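Local atomic coordinates of ADP compounds hydrolase NudE (Escherichia coli, PDB entry 1VHZ), a protein that hydrolyses ADP-ribose to AMP and ribose 5-phosphate, and also acts on NADH, Ap3A and Ap2A, as a magnesium-dependent homodimeric Nudix hydrolase. Residues 113-118 against 175-180; 62-67 against 158-163; 75-80 against 148-153. All coordinates share one frame; numbering follows the deposited sequence.

Interaction 1. Residues 113-118 against 175-180; sequences KKLSMA and LFLVRE
Leu-177 makes the helix side of this contact single-handed, pushing one methyl, CD1, against the foot of Lys-113. That methyl is 3.9 Å from Lys-113 CB and stands equally close to Lys-113 CG, so what it meets is the aliphatic start of the lysine and not its charged end. The two side chains cross at about a right angle. Leu-177 carries its CG beside the backbone N and opposite the carbonyl carbon (chi1 -71°), which sends the isobutyl group out from the helix toward the strand. Its other methyl, CD2, sits 4.3 Å from Lys-113 CD and follows the chain a little further out.

Lys-113 starts toward the helix and then turns off. A bend at chi2 (80°) swings the outer methylenes round, and NZ ends up donating a hydrogen bond to the carbonyl oxygen of Leu-161 of the second subunit. One side chain therefore does two jobs: its root is apolar filling within the subunit, and its tip is a polar tie across the dimer interface.

Leu-115 is the third partner, two residues along the strand and on the same face. Its CD2 approaches Leu-177 CD1 at 4.4 Å, a loose contact. Within the strand, Leu-115 CD1 lies 3.7 Å from Lys-113 CG, so leucine and lysine present a joined apolar patch to the helix.

In the fold, this is a helix resting on a sheet through a small hydrophobic seam. Strand 104-116 pairs antiparallel with strand 125-136, whose Ile-128 touches both Leu-115 and Leu-177 and closes the seam from the neighbouring strand. Helix 169-184 also meets Leu-115 through Ser-173, while its Phe-176 packs on Phe-176 of the second subunit with nearly parallel ring planes.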
loop_
_atom_site.group_PDB
_atom_site.type_symbol
_atom_site.label_atom_id
_atom_site.label_comp_id
_atom_site.label_asym_id
_atom_site.label_seq_id
_atom_site.Cartn_x
_atom_site.Cartn_y
_atom_site.Cartn_z
ATOM N N LYS A 113 -1.819 -3.048 -14.052
ATOM C CA LYS A 113 -1.598 -3.960 -12.933
ATOM C C LYS A 113 -2.733 -3.848 -11.926
ATOM O O LYS A 113 -3.359 -2.783 -11.792
ATOM C CB LYS A 113 -0.288 -3.536 -12.226
ATOM C CG LYS A 113 0.411 -4.646 -11.414
ATOM C CD LYS A 113 1.195 -5.520 -12.372
ATOM C CE LYS A 113 1.535 -6.887 -11.836
ATOM N NZ LYS A 113 2.377 -7.620 -12.844
ATOM N N LYS A 114 -2.893 -4.950 -11.199
ATOM C CA LYS A 114 -3.901 -4.977 -10.132
ATOM C C LYS A 114 -3.162 -5.257 -8.831
ATOM O O LYS A 114 -2.407 -6.224 -8.716
ATOM C CB LYS A 114 -4.982 -6.001 -10.405
ATOM C CG LYS A 114 -5.964 -6.179 -9.250
ATOM C CD LYS A 114 -6.831 -7.402 -9.535
ATOM C CE LYS A 114 -8.177 -7.018 -10.077
ATOM N NZ LYS A 114 -8.890 -8.168 -10.697
ATOM N N LEU A 115 -3.391 -4.443 -7.807
ATOM C CA LEU A 115 -2.657 -4.666 -6.560
ATOM C C LEU A 115 -3.557 -4.759 -5.337
ATOM O O LEU A 115 -4.551 -4.060 -5.265
ATOM C CB LEU A 115 -1.737 -3.461 -6.339
ATOM C CG LEU A 115 -0.274 -3.467 -6.669
ATOM C CD1 LEU A 115 0.168 -4.448 -7.735
ATOM C CD2 LEU A 115 0.183 -2.049 -7.046
ATOM N N SER A 116 -3.113 -5.560 -4.377
ATOM C CA SER A 116 -3.803 -5.646 -3.088
ATOM C C SER A 116 -3.067 -4.694 -2.136
ATOM O O SER A 116 -1.969 -4.218 -2.502
ATOM C CB SER A 116 -3.651 -7.087 -2.570
ATOM O OG SER A 116 -2.352 -7.226 -2.018
ATOM N N MET A 117 -3.640 -4.303 -1.015
ATOM C CA MET A 117 -2.971 -3.421 -0.058
ATOM C C MET A 117 -3.218 -3.947 1.365
ATOM O O MET A 117 -4.339 -3.995 1.850
ATOM C CB MET A 117 -3.444 -1.982 -0.143
ATOM C CG MET A 117 -3.559 -1.278 -1.469
ATOM S SD MET A 117 -5.153 -1.498 -2.280
ATOM C CE MET A 117 -5.790 0.174 -2.310
ATOM N N ALA A 118 -2.177 -4.393 2.049
ATOM C CA ALA A 118 -2.302 -4.942 3.396
ATOM C C ALA A 118 -3.471 -5.910 3.517
ATOM O O ALA A 118 -4.447 -5.693 4.239
ATOM C CB ALA A 118 -2.379 -3.820 4.425
ATOM N N LEU A 175 4.205 4.531 -10.037
ATOM C CA LEU A 175 5.283 5.266 -10.671
ATOM C C LEU A 175 6.280 4.329 -11.349
ATOM O O LEU A 175 6.564 4.470 -12.527
ATOM C CB LEU A 175 6.009 6.105 -9.604
ATOM C CG LEU A 175 7.121 6.991 -10.145
ATOM C CD1 LEU A 175 6.539 8.130 -10.977
ATOM C CD2 LEU A 175 8.014 7.495 -9.023
ATOM N N PHE A 176 6.775 3.337 -10.617
ATOM C CA PHE A 176 7.718 2.357 -11.135
ATOM C C PHE A 176 7.080 1.458 -12.198
ATOM O O PHE A 176 7.764 1.078 -13.148
ATOM C CB PHE A 176 8.253 1.485 -9.983
ATOM C CG PHE A 176 9.387 2.067 -9.185
ATOM C CD1 PHE A 176 9.202 2.475 -7.881
ATOM C CD2 PHE A 176 10.662 2.181 -9.739
ATOM C CE1 PHE A 176 10.255 2.969 -7.119
ATOM C CE2 PHE A 176 11.712 2.694 -8.991
ATOM C CZ PHE A 176 11.515 3.089 -7.676
ATOM N N LEU A 177 5.810 1.090 -12.074
ATOM C CA LEU A 177 5.164 0.238 -13.075
ATOM C C LEU A 177 4.984 0.974 -14.398
ATOM O O LEU A 177 5.204 0.409 -15.468
ATOM C CB LEU A 177 3.828 -0.316 -12.564
ATOM C CG LEU A 177 3.969 -1.387 -11.460
ATOM C CD1 LEU A 177 2.672 -1.518 -10.681
ATOM C CD2 LEU A 177 4.421 -2.725 -12.029
ATOM N N VAL A 178 4.636 2.257 -14.345
ATOM C CA VAL A 178 4.469 3.053 -15.561
ATOM C C VAL A 178 5.801 3.272 -16.257
ATOM O O VAL A 178 5.953 3.203 -17.481
ATOM C CB VAL A 178 3.783 4.384 -15.206
ATOM C CG1 VAL A 178 3.822 5.329 -16.406
ATOM C CG2 VAL A 178 2.335 4.117 -14.774
ATOM N N ARG A 179 6.839 3.534 -15.464
ATOM C CA ARG A 179 8.184 3.715 -16.025
ATOM C C ARG A 179 8.631 2.436 -16.732
ATOM O O ARG A 179 9.230 2.522 -17.802
ATOM C CB ARG A 179 9.146 4.048 -14.900
ATOM C CG ARG A 179 10.594 4.353 -15.383
ATOM C CD ARG A 179 11.449 3.929 -14.220
ATOM N NE ARG A 179 12.738 4.507 -13.998
ATOM C CZ ARG A 179 13.581 3.879 -13.146
ATOM N NH1 ARG A 179 14.776 4.379 -12.911
ATOM N NH2 ARG A 179 13.178 2.750 -12.556
ATOM N N GLU A 180 8.367 1.262 -16.138
ATOM C CA GLU A 180 8.738 0.009 -16.787
ATOM C C GLU A 180 7.994 -0.105 -18.132
ATOM O O GLU A 180 8.587 -0.421 -19.149
ATOM C CB GLU A 180 8.353 -1.224 -15.990
ATOM C CG GLU A 180 9.299 -1.894 -15.089
ATOM C CD GLU A 180 10.774 -1.746 -15.325
ATOM O OE1 GLU A 180 11.364 -2.576 -16.038
ATOM O OE2 GLU A 180 11.367 -0.788 -14.774
#

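Interaction 2. Residues 62-67 against 158-163; sequences LILIRE and MDLLED
Leu-160 extends from a 3-10 turn and sets a single methyl, CD1, against two leucines of strand 61-69. Leu-62 CD2 is 4.2 Å from Leu-160 CD1, and Leu-64 CD1 lies at 4.3 Å from the same methyl, approaching it from a clearly different direction. Both strand leucines belong to one face of the sheet, being two residues apart, and the methyl of Leu-160 bears on the pair. Leu-62 and Leu-160 meet at a slant. With CG opposite its own carbonyl carbon (chi1 -79°), Leu-160 is directed from the turn toward the strand.

Further along, the contact becomes polar and wet. Arg-66 and Asp-163 have opposite charges, but Arg-66 NH2 stays 5.0 Å from Asp-163 OD1, and two waters span the gap. Water 1 accepts a hydrogen bond from Arg-66 NH2 and donates one to Asp-163 OD1, at 2.7 Å from water to OD1; water 2 accepts from Arg-66 NH1 and donates to the same Asp-163 OD1, the water-to-OD1 distance being a longer 3.2 Å. Both waters lie at the edge of the guanidinium, in its plane, where its N-H bonds point. OD1 thus accepts two water bonds, while Asp-163 OD2 is taken up by the backbone N of Asp-165.

What sets these groups in place is largely backbone. Asp-163 N bonds to Leu-160 O at 3.0 Å, closing the turn that links the apolar and the water-bridged ends. On the other side, Leu-62, Leu-64 and Arg-66 pair with strand 149-153 and Pro-148 just before it, and Trp-152 of that strand touches both Leu-64 and Leu-160. A short turn covering leucines on a central strand, beside helix 169-184, fits the layered Nudix fold, in which helical segments pack against a mixed sheet.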
loop_
_atom_site.group_PDB
_atom_site.type_symbol
_atom_site.label_atom_id
_atom_site.label_comp_id
_atom_site.label_asym_id
_atom_site.label_seq_id
_atom_site.Cartn_x
_atom_site.Cartn_y
_atom_site.Cartn_z
ATOM N N LEU A 62 3.407 13.884 -16.733
ATOM C CA LEU A 62 2.450 13.145 -15.923
ATOM C C LEU A 62 1.475 14.232 -15.413
ATOM O O LEU A 62 1.924 15.385 -15.307
ATOM C CB LEU A 62 3.155 12.604 -14.687
ATOM C CG LEU A 62 3.493 11.147 -14.531
ATOM C CD1 LEU A 62 3.499 10.373 -15.823
ATOM C CD2 LEU A 62 4.812 10.984 -13.785
ATOM N N ILE A 63 0.242 13.906 -15.156
ATOM C CA ILE A 63 -0.693 14.862 -14.583
ATOM C C ILE A 63 -0.959 14.359 -13.140
ATOM O O ILE A 63 -1.548 13.290 -13.007
ATOM C CB ILE A 63 -2.064 14.996 -15.251
ATOM C CG1 ILE A 63 -1.976 15.376 -16.727
ATOM C CG2 ILE A 63 -2.871 16.052 -14.483
ATOM C CD1 ILE A 63 -1.216 16.654 -17.002
ATOM N N LEU A 64 -0.482 15.079 -12.147
ATOM C CA LEU A 64 -0.680 14.665 -10.755
ATOM C C LEU A 64 -1.727 15.592 -10.139
ATOM O O LEU A 64 -1.965 16.646 -10.723
ATOM C CB LEU A 64 0.589 14.883 -9.934
ATOM C CG LEU A 64 1.867 14.112 -10.233
ATOM C CD1 LEU A 64 1.667 12.621 -10.048
ATOM C CD2 LEU A 64 2.418 14.402 -11.612
ATOM N N ILE A 65 -2.274 15.217 -8.985
ATOM C CA ILE A 65 -3.217 16.069 -8.302
ATOM C C ILE A 65 -2.840 16.210 -6.818
ATOM O O ILE A 65 -2.123 15.380 -6.277
ATOM C CB ILE A 65 -4.677 15.597 -8.388
ATOM C CG1 ILE A 65 -4.768 14.123 -7.975
ATOM C CG2 ILE A 65 -5.250 15.793 -9.788
ATOM C CD1 ILE A 65 -6.133 13.696 -7.521
ATOM N N ARG A 66 -3.294 17.295 -6.195
ATOM C CA ARG A 66 -3.075 17.550 -4.779
ATOM C C ARG A 66 -4.430 17.298 -4.108
ATOM O O ARG A 66 -5.451 17.776 -4.592
ATOM C CB ARG A 66 -2.513 18.936 -4.513
ATOM C CG ARG A 66 -1.143 19.149 -5.153
ATOM C CD ARG A 66 -0.578 20.540 -4.870
ATOM N NE ARG A 66 0.757 20.666 -5.455
ATOM C CZ ARG A 66 1.890 20.154 -5.009
ATOM N NH1 ARG A 66 3.022 20.358 -5.698
ATOM N NH2 ARG A 66 1.942 19.433 -3.882
ATOM N N GLU A 67 -4.453 16.486 -3.059
ATOM C CA GLU A 67 -5.718 16.118 -2.427
ATOM C C GLU A 67 -5.574 15.958 -0.930
ATOM O O GLU A 67 -4.636 15.324 -0.423
ATOM C CB GLU A 67 -6.170 14.773 -3.070
ATOM C CG GLU A 67 -7.524 14.290 -2.594
ATOM C CD GLU A 67 -8.165 13.279 -3.537
ATOM O OE1 GLU A 67 -9.412 13.203 -3.595
ATOM O OE2 GLU A 67 -7.431 12.556 -4.240
ATOM N N MET A 158 11.187 10.072 -11.713
ATOM C CA MET A 158 11.767 9.544 -10.500
ATOM C C MET A 158 12.035 10.607 -9.464
ATOM O O MET A 158 12.111 10.246 -8.276
ATOM C CB MET A 158 13.000 8.663 -10.784
ATOM C CG MET A 158 12.693 7.480 -11.716
ATOM S SD MET A 158 11.021 6.787 -11.558
ATOM C CE MET A 158 11.170 5.857 -10.054
ATOM N N ASP A 159 12.094 11.908 -9.788
ATOM C CA ASP A 159 12.294 12.916 -8.739
ATOM C C ASP A 159 11.108 12.931 -7.772
ATOM O O ASP A 159 11.230 13.460 -6.648
ATOM C CB ASP A 159 12.472 14.315 -9.299
ATOM C CG ASP A 159 13.609 14.516 -10.263
ATOM O OD1 ASP A 159 14.495 13.644 -10.350
ATOM O OD2 ASP A 159 13.621 15.554 -10.965
ATOM N N LEU A 160 9.940 12.393 -8.142
ATOM C CA LEU A 160 8.785 12.386 -7.248
ATOM C C LEU A 160 9.061 11.672 -5.927
ATOM O O LEU A 160 8.436 11.958 -4.899
ATOM C CB LEU A 160 7.564 11.754 -7.928
ATOM C CG LEU A 160 6.799 12.668 -8.911
ATOM C CD1 LEU A 160 5.940 11.838 -9.842
ATOM C CD2 LEU A 160 5.962 13.695 -8.147
ATOM N N LEU A 161 10.028 10.767 -5.897
ATOM C CA LEU A 161 10.464 10.021 -4.736
ATOM C C LEU A 161 11.180 10.881 -3.705
ATOM O O LEU A 161 11.550 10.369 -2.635
ATOM C CB LEU A 161 11.424 8.901 -5.195
ATOM C CG LEU A 161 10.862 7.520 -5.478
ATOM C CD1 LEU A 161 9.362 7.478 -5.637
ATOM C CD2 LEU A 161 11.567 6.861 -6.663
ATOM N N GLU A 162 11.468 12.143 -4.024
ATOM C CA GLU A 162 12.101 13.056 -3.083
ATOM C C GLU A 162 11.030 13.904 -2.400
ATOM O O GLU A 162 11.314 14.746 -1.546
ATOM C CB GLU A 162 13.151 13.936 -3.749
ATOM C CG GLU A 162 14.385 13.156 -4.211
ATOM C CD GLU A 162 15.100 12.489 -3.050
ATOM O OE1 GLU A 162 15.833 11.512 -3.278
ATOM O OE2 GLU A 162 14.938 12.926 -1.883
ATOM N N ASP A 163 9.768 13.705 -2.799
ATOM C CA ASP A 163 8.680 14.457 -2.158
ATOM C C ASP A 163 7.906 13.556 -1.212
ATOM O O ASP A 163 7.151 12.678 -1.643
ATOM C CB ASP A 163 7.722 15.032 -3.208
ATOM C CG ASP A 163 6.720 15.992 -2.620
ATOM O OD1 ASP A 163 6.094 16.730 -3.413
ATOM O OD2 ASP A 163 6.542 16.040 -1.378
HETATM O O HOH W 1 4.350 18.393 -2.289
HETATM O O HOH W 2 5.979 19.443 -5.191
#

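Interaction 3. Residues 75-80 against 148-153; sequences YELGFS and PQVRWP
The side chain of Leu-77 runs at about a right angle to both Val-150 and Trp-152 and gives one methyl to each. CD1 takes the valine, lying 3.9 Å from Val-150 CG2 and 4.2 Å from Val-150 CB. CD2 turns to the tryptophan, where CZ3 of Trp-152 is the nearest atom at 4.1 Å; the methyl comes to the six-membered part of the indole obliquely. The leucine fork therefore sits against two residues that are two apart on strand 149-153 and point to the same face of the sheet.

The torsions explain the reach. Leu-77 leaves its backbone with CG opposite the N (chi1 169°), so a residue whose first bond does not aim at the far strand still brings both methyls to it. In Val-150 it is CG2, placed beside the backbone N, that meets the leucine, whereas CG1 takes the position opposite N. NE1 of Trp-152 is hydrogen-bonded to the carbonyl oxygen of His-156, which helps fix the ring's rotation and leaves its carbocyclic portion to the apolar partners.

These are not neighbouring strands. The nearest CA atoms, those of Leu-77 and Val-150, are 8.4 Å apart, and strand 61-69 runs between them. Leu-77 spans that middle strand, with Leu-77 CD1 passing 3.7 Å from Leu-64 CB.

Strands 74-78 and 149-153 both pair antiparallel with 61-69, one along each of its edges, and so run parallel to one another in the mixed sheet. Over the same face, Leu-160 and Asp-163 from the loop before helix 169-184 also touch Leu-77, while at the start of strand 74-78 Tyr-75 packs on Pro-10 of the second subunit.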
loop_
_atom_site.group_PDB
_atom_site.type_symbol
_atom_site.label_atom_id
_atom_site.label_comp_id
_atom_site.label_asym_id
_atom_site.label_seq_id
_atom_site.Cartn_x
_atom_site.Cartn_y
_atom_site.Cartn_z
ATOM N N TYR A 75 -1.925 17.568 2.564
ATOM C CA TYR A 75 -2.256 17.420 1.165
ATOM C C TYR A 75 -1.307 16.412 0.539
ATOM O O TYR A 75 -0.094 16.531 0.714
ATOM C CB TYR A 75 -2.185 18.762 0.433
ATOM C CG TYR A 75 -3.458 19.557 0.640
ATOM C CD1 TYR A 75 -3.563 20.501 1.651
ATOM C CD2 TYR A 75 -4.567 19.312 -0.174
ATOM C CE1 TYR A 75 -4.735 21.211 1.822
ATOM C CE2 TYR A 75 -5.736 20.005 0.008
ATOM C CZ TYR A 75 -5.822 20.950 1.015
ATOM O OH TYR A 75 -7.003 21.645 1.197
ATOM N N GLU A 76 -1.866 15.387 -0.126
ATOM C CA GLU A 76 -0.915 14.466 -0.766
ATOM C C GLU A 76 -0.733 14.915 -2.214
ATOM O O GLU A 76 -1.474 15.789 -2.673
ATOM C CB GLU A 76 -1.242 13.033 -0.551
ATOM C CG GLU A 76 -2.421 12.349 -1.072
ATOM C CD GLU A 76 -2.594 10.879 -0.742
ATOM O OE1 GLU A 76 -3.709 10.534 -0.282
ATOM O OE2 GLU A 76 -1.695 10.042 -0.978
ATOM N N LEU A 77 0.368 14.532 -2.825
ATOM C CA LEU A 77 0.676 14.817 -4.212
ATOM C C LEU A 77 0.671 13.420 -4.877
ATOM O O LEU A 77 1.362 12.529 -4.346
ATOM C CB LEU A 77 2.051 15.427 -4.423
ATOM C CG LEU A 77 2.523 15.511 -5.888
ATOM C CD1 LEU A 77 1.601 16.407 -6.705
ATOM C CD2 LEU A 77 3.960 16.021 -5.978
ATOM N N GLY A 78 -0.142 13.204 -5.893
ATOM C CA GLY A 78 -0.144 11.863 -6.476
ATOM C C GLY A 78 -1.120 11.690 -7.620
ATOM O O GLY A 78 -1.562 12.642 -8.245
ATOM N N PHE A 79 -1.416 10.430 -7.901
ATOM C CA PHE A 79 -2.302 10.059 -8.981
ATOM C C PHE A 79 -3.757 10.009 -8.526
ATOM O O PHE A 79 -4.073 9.682 -7.386
ATOM C CB PHE A 79 -1.879 8.711 -9.576
ATOM C CG PHE A 79 -0.436 8.710 -10.020
ATOM C CD1 PHE A 79 0.492 7.885 -9.413
ATOM C CD2 PHE A 79 -0.015 9.565 -11.035
ATOM C CE1 PHE A 79 1.819 7.887 -9.829
ATOM C CE2 PHE A 79 1.303 9.576 -11.447
ATOM C CZ PHE A 79 2.228 8.734 -10.849
ATOM N N SER A 80 -4.615 10.388 -9.444
ATOM C CA SER A 80 -6.069 10.393 -9.230
ATOM C C SER A 80 -6.530 8.983 -8.947
ATOM O O SER A 80 -6.064 7.993 -9.533
ATOM C CB SER A 80 -6.671 11.062 -10.484
ATOM O OG SER A 80 -7.920 10.490 -10.798
ATOM N N PRO A 148 -6.025 20.659 -7.288
ATOM C CA PRO A 148 -5.000 21.337 -8.075
ATOM C C PRO A 148 -4.191 20.298 -8.842
ATOM O O PRO A 148 -3.901 19.231 -8.298
ATOM C CB PRO A 148 -4.160 22.101 -7.068
ATOM C CG PRO A 148 -4.960 22.147 -5.822
ATOM C CD PRO A 148 -5.868 20.925 -5.851
ATOM N N GLN A 149 -3.923 20.579 -10.105
ATOM C CA GLN A 149 -3.172 19.727 -10.992
ATOM C C GLN A 149 -1.706 20.120 -11.042
ATOM O O GLN A 149 -1.340 21.285 -10.861
ATOM C CB GLN A 149 -3.759 19.798 -12.424
ATOM C CG GLN A 149 -5.083 19.077 -12.531
ATOM C CD GLN A 149 -5.791 19.249 -13.847
ATOM O OE1 GLN A 149 -5.169 19.172 -14.900
ATOM N NE2 GLN A 149 -7.111 19.454 -13.794
ATOM N N VAL A 150 -0.839 19.118 -11.166
ATOM C CA VAL A 150 0.600 19.348 -11.261
ATOM C C VAL A 150 1.162 18.581 -12.466
ATOM O O VAL A 150 1.001 17.352 -12.553
ATOM C CB VAL A 150 1.373 18.932 -10.008
ATOM C CG1 VAL A 150 2.873 19.235 -10.180
ATOM C CG2 VAL A 150 0.869 19.631 -8.754
ATOM N N ARG A 151 1.740 19.296 -13.411
ATOM C CA ARG A 151 2.354 18.674 -14.582
ATOM C C ARG A 151 3.800 18.309 -14.218
ATOM O O ARG A 151 4.536 19.159 -13.717
ATOM C CB ARG A 151 2.291 19.612 -15.792
ATOM C CG ARG A 151 0.930 19.484 -16.483
ATOM C CD ARG A 151 0.606 20.707 -17.329
ATOM N NE ARG A 151 -0.137 20.310 -18.527
ATOM C CZ ARG A 151 -1.361 19.801 -18.549
ATOM N NH1 ARG A 151 -2.049 19.606 -17.430
ATOM N NH2 ARG A 151 -1.902 19.475 -19.714
ATOM N N TRP A 152 4.151 17.050 -14.373
ATOM C CA TRP A 152 5.467 16.545 -14.012
ATOM C C TRP A 152 6.100 15.819 -15.190
ATOM O O TRP A 152 5.535 14.847 -15.689
ATOM C CB TRP A 152 5.313 15.577 -12.824
ATOM C CG TRP A 152 6.595 15.397 -12.068
ATOM C CD1 TRP A 152 7.683 14.645 -12.432
ATOM C CD2 TRP A 152 6.899 15.976 -10.793
ATOM N NE1 TRP A 152 8.656 14.727 -11.462
ATOM C CE2 TRP A 152 8.189 15.536 -10.441
ATOM C CE3 TRP A 152 6.198 16.816 -9.921
ATOM C CZ2 TRP A 152 8.801 15.930 -9.248
ATOM C CZ3 TRP A 152 6.797 17.214 -8.728
ATOM C CH2 TRP A 152 8.104 16.761 -8.420
ATOM N N PRO A 153 7.259 16.297 -15.622
ATOM C CA PRO A 153 7.926 15.739 -16.773
ATOM C C PRO A 153 8.318 14.287 -16.590
ATOM O O PRO A 153 8.923 13.924 -15.584
ATOM C CB PRO A 153 9.134 16.622 -17.001
ATOM C CG PRO A 153 9.152 17.655 -15.953
ATOM C CD PRO A 153 7.966 17.464 -15.055
#

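Interactions 2 and 3 are nearly one site: their centres are 5 Å apart, and strand 61-69 serves both, with Leu-64 N reaching Val-150 O at 2.7 Å in a probable hydrogen bond. Interaction 1 lies about 15 Å from interaction 2 and 17 Å from interaction 3, centre to centre, and is joined to interaction 2 where Leu-175 CD2 meets Leu-161 CD1 at 3.6 Å. Phe-176 CE2 likewise packs on Met-158 CE, at 3.4 Å. Glu-101, a probable metal ligand, is about 10 Å from the side chain of Leu-64 and hydrogen-bonded by Ser-80. Segment 113-118 leads along the chain to Ser-120 and Tyr-121 of the ADP-ribose pocket.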